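PDB 3RRX: Exo-1,3/1,4-beta-glucanase from Pseudoalteromonas sp., which probably hydrolyses beta-glucans with 1,3 and 1,4 linkages from the chain end, acting as an exo-glucanase of glycoside hydrolase family 3. Local coordinates for residues K84-M89 with S367-R372. The protein carries 1 engineered substitution. Numbering follows the deposited sequence.
Sequences KYADEM and SKPSAR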
ATOM      1  N   LYS A  84     -16.309   9.846 -18.008  1.00 21.80           N
ATOM      2  CA  LYS A  84     -17.399   9.360 -18.857  1.00 22.99           C
ATOM      3  C   LYS A  84     -17.841   7.967 -18.411  1.00 20.55           C
ATOM      4  O   LYS A  84     -19.035   7.670 -18.334  1.00 20.84           O
ATOM      5  CB  LYS A  84     -16.992   9.326 -20.334  1.00 25.17           C
ATOM      6  CG  LYS A  84     -18.097   8.791 -21.251  1.00 33.73           C
ATOM      7  CD  LYS A  84     -17.804   9.069 -22.725  1.00 39.49           C
ATOM      8  CE  LYS A  84     -16.520   8.386 -23.178  1.00 44.03           C
ATOM      9  NZ  LYS A  84     -16.190   8.676 -24.605  1.00 54.62           N
ATOM     10  N   TYR A  85     -16.866   7.109 -18.136  1.00 18.32           N
ATOM     11  CA  TYR A  85     -17.153   5.766 -17.653  1.00 21.85           C
ATOM     12  C   TYR A  85     -17.891   5.838 -16.318  1.00 21.11           C
ATOM     13  O   TYR A  85     -18.879   5.127 -16.097  1.00 20.63           O
ATOM     14  CB  TYR A  85     -15.857   4.967 -17.505  1.00 20.81           C
ATOM     15  CG  TYR A  85     -16.083   3.499 -17.253  1.00 21.55           C
ATOM     16  CD1 TYR A  85     -16.160   2.596 -18.305  1.00 27.80           C
ATOM     17  CD2 TYR A  85     -16.241   3.013 -15.957  1.00 25.69           C
ATOM     18  CE1 TYR A  85     -16.374   1.249 -18.073  1.00 27.10           C
ATOM     19  CE2 TYR A  85     -16.453   1.677 -15.719  1.00 21.49           C
ATOM     20  CZ  TYR A  85     -16.515   0.798 -16.776  1.00 25.64           C
ATOM     21  OH  TYR A  85     -16.733  -0.537 -16.527  1.00 24.65           O
ATOM     22  N   ALA A  86     -17.418   6.700 -15.425  1.00 17.08           N
ATOM     23  CA  ALA A  86     -18.062   6.845 -14.119  1.00 18.70           C
ATOM     24  C   ALA A  86     -19.509   7.312 -14.276  1.00 19.87           C
ATOM     25  O   ALA A  86     -20.417   6.796 -13.609  1.00 17.67           O
ATOM     26  CB  ALA A  86     -17.259   7.798 -13.222  1.00 16.86           C
ATOM     27  N   ASP A  87     -19.735   8.271 -15.175  1.00 18.27           N
ATOM     28  CA  ASP A  87     -21.095   8.765 -15.433  1.00 20.27           C
ATOM     29  C   ASP A  87     -21.998   7.644 -15.941  1.00 17.23           C
ATOM     30  O   ASP A  87     -23.141   7.526 -15.516  1.00 22.43           O
ATOM     31  CB  ASP A  87     -21.101   9.916 -16.461  1.00 19.99           C
ATOM     32  CG  ASP A  87     -20.736  11.265 -15.854  1.00 24.53           C
ATOM     33  OD1 ASP A  87     -20.529  11.341 -14.622  1.00 17.59           O
ATOM     34  OD2 ASP A  87     -20.658  12.263 -16.620  1.00 21.60           O
ATOM     35  N   GLU A  88     -21.500   6.842 -16.877  1.00 17.66           N
ATOM     36  CA  GLU A  88     -22.325   5.789 -17.460  1.00 21.08           C
ATOM     37  C   GLU A  88     -22.793   4.813 -16.394  1.00 19.63           C
ATOM     38  O   GLU A  88     -23.975   4.490 -16.314  1.00 19.78           O
ATOM     39  CB  GLU A  88     -21.571   5.025 -18.547  1.00 18.26           C
ATOM     40  CG  GLU A  88     -21.515   5.740 -19.883  1.00 29.00           C
ATOM     41  CD  GLU A  88     -21.273   4.768 -21.025  1.00 35.25           C
ATOM     42  OE1 GLU A  88     -22.262   4.314 -21.642  1.00 36.66           O
ATOM     43  OE2 GLU A  88     -20.097   4.442 -21.287  1.00 33.55           O
ATOM     44  N   MET A  89     -21.858   4.339 -15.578  1.00 20.92           N
ATOM     45  CA  MET A  89     -22.202   3.431 -14.491  1.00 18.00           C
ATOM     46  C   MET A  89     -23.127   4.084 -13.471  1.00 19.78           C
ATOM     47  O   MET A  89     -24.077   3.465 -12.995  1.00 22.53           O
ATOM     48  CB  MET A  89     -20.932   2.916 -13.818  1.00 16.79           C
ATOM     49  CG  MET A  89     -20.146   1.960 -14.688  1.00 19.42           C
ATOM     50  SD  MET A  89     -21.124   0.490 -15.054  1.00 24.46           S
ATOM     51  CE  MET A  89     -19.987  -0.443 -16.071  1.00 22.09           C
ATOM     52  N   SER A 367     -23.850  15.498  -7.394  1.00 22.33           N
ATOM     53  CA  SER A 367     -24.245  15.319  -8.783  0.50 21.89           C
ATOM     54  C   SER A 367     -23.606  14.062  -9.349  1.00 18.08           C
ATOM     55  O   SER A 367     -22.886  13.354  -8.647  1.00 19.00           O
ATOM     56  CB  SER A 367     -23.782  16.518  -9.602  0.50 22.47           C
ATOM     57  OG  SER A 367     -22.385  16.696  -9.447  0.50 22.59           O
ATOM     58  N   LYS A 368     -23.848  13.795 -10.626  1.00 17.10           N
ATOM     59  CA  LYS A 368     -23.171  12.688 -11.286  1.00 18.77           C
ATOM     60  C   LYS A 368     -21.665  12.962 -11.259  1.00 17.32           C
ATOM     61  O   LYS A 368     -21.242  14.117 -11.161  1.00 18.67           O
ATOM     62  CB  LYS A 368     -23.674  12.522 -12.720  1.00 19.46           C
ATOM     63  CG  LYS A 368     -23.309  13.682 -13.642  1.00 21.05           C
ATOM     64  CD  LYS A 368     -23.885  13.484 -15.041  1.00 21.61           C
ATOM     65  CE  LYS A 368     -23.556  14.668 -15.943  1.00 25.02           C
ATOM     66  NZ  LYS A 368     -24.211  14.542 -17.282  1.00 29.43           N
ATOM     67  N   PRO A 369     -20.846  11.903 -11.329  1.00 16.25           N
ATOM     68  CA  PRO A 369     -19.393  12.044 -11.155  1.00 17.65           C
ATOM     69  C   PRO A 369     -18.754  13.224 -11.923  1.00 19.94           C
ATOM     70  O   PRO A 369     -18.054  14.034 -11.304  1.00 16.83           O
ATOM     71  CB  PRO A 369     -18.861  10.702 -11.670  1.00 16.73           C
ATOM     72  CG  PRO A 369     -19.959   9.724 -11.282  1.00 16.78           C
ATOM     73  CD  PRO A 369     -21.251  10.492 -11.491  1.00 18.73           C
ATOM     74  N   SER A 370     -18.987  13.332 -13.232  1.00 17.60           N
ATOM     75  CA  SER A 370     -18.284  14.345 -14.033  1.00 17.52           C
ATOM     76  C   SER A 370     -18.601  15.774 -13.607  1.00 19.44           C
ATOM     77  O   SER A 370     -17.841  16.699 -13.903  1.00 22.27           O
ATOM     78  CB  SER A 370     -18.592  14.191 -15.529  1.00 18.03           C
ATOM     79  OG  SER A 370     -19.949  14.502 -15.784  1.00 14.96           O
ATOM     80  N   ALA A 371     -19.721  15.956 -12.919  1.00 18.06           N
ATOM     81  CA  ALA A 371     -20.177  17.291 -12.543  1.00 20.86           C
ATOM     82  C   ALA A 371     -19.774  17.703 -11.125  1.00 22.22           C
ATOM     83  O   ALA A 371     -19.987  18.844 -10.724  1.00 22.31           O
ATOM     84  CB  ALA A 371     -21.695  17.397 -12.719  1.00 21.40           C
ATOM     85  N   ARG A 372     -19.196  16.782 -10.358  1.00 18.63           N
ATOM     86  CA  ARG A 372     -18.804  17.095  -8.988  1.00 15.36           C
ATOM     87  C   ARG A 372     -17.618  18.048  -8.958  1.00 15.31           C
ATOM     88  O   ARG A 372     -16.763  18.001  -9.833  1.00 15.20           O
ATOM     89  CB  ARG A 372     -18.457  15.810  -8.222  1.00 14.73           C
ATOM     90  CG  ARG A 372     -19.616  14.822  -8.137  1.00 15.00           C
ATOM     91  CD  ARG A 372     -19.207  13.469  -7.525  1.00 17.51           C
ATOM     92  NE  ARG A 372     -20.322  12.526  -7.581  1.00 15.82           N
ATOM     93  CZ  ARG A 372     -20.205  11.204  -7.513  1.00 18.22           C
ATOM     94  NH1 ARG A 372     -19.010  10.638  -7.376  1.00 14.34           N
ATOM     95  NH2 ARG A 372     -21.294  10.447  -7.587  1.00 14.78           N
TER
HETATM   96  O   HOH W   1     -22.639  12.530 -18.381  1.00 29.68           O
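Asp87 receives Ser370 with both carboxylate oxygens, an instance of how one acidic side chain on a helix can bind a short 3-10 turn. Ser370 N donates to Asp87 OD1 over 2.9 Å, nearly straight at 167°, meeting the syn side of that oxygen 18° out of the carboxylate plane. The hydroxyl of the same serine takes the other oxygen: Ser370 OG donates to Asp87 OD2 at 2.5 Å, so short that the length is doubtful as a measure of strength. Two donors of one residue, one at each oxygen, would resist turning of the carboxylate about CB-CG. With chi1 of Asp87 at -80°, CG stands anti to the carbonyl carbon, which helps bring the acid to the turn. Lys368 runs its extended chain alongside the carboxylate; its NZ stays 4.3 Å from Asp87 OD2, too far for a salt bridge, and one water joins the two, donating to the acid and accepting from the ammonium group. Replacing Asp87 by an alanine is likely to leave the amide and hydroxyl of Ser370 without their acceptors and the water bridge to Lys368 broken. Next to the Asp87-Ser370 pair, the CB-CG side of the Pro369 ring touches the Ala86 methyl, with Pro369 CB 3.7 Å from Ala86 CB. Within the turn, Ala371 N bonds to Lys368 O and Arg372 NE to Ser367 O, while Arg372 also forms a salt bridge with Glu156. The contact thus fastens the connection between helices 344-361 and 384-397 to helix 79-94, whose Tyr85 and Met89 pack on Tyr63 of strand 62-65 in the barrel domain.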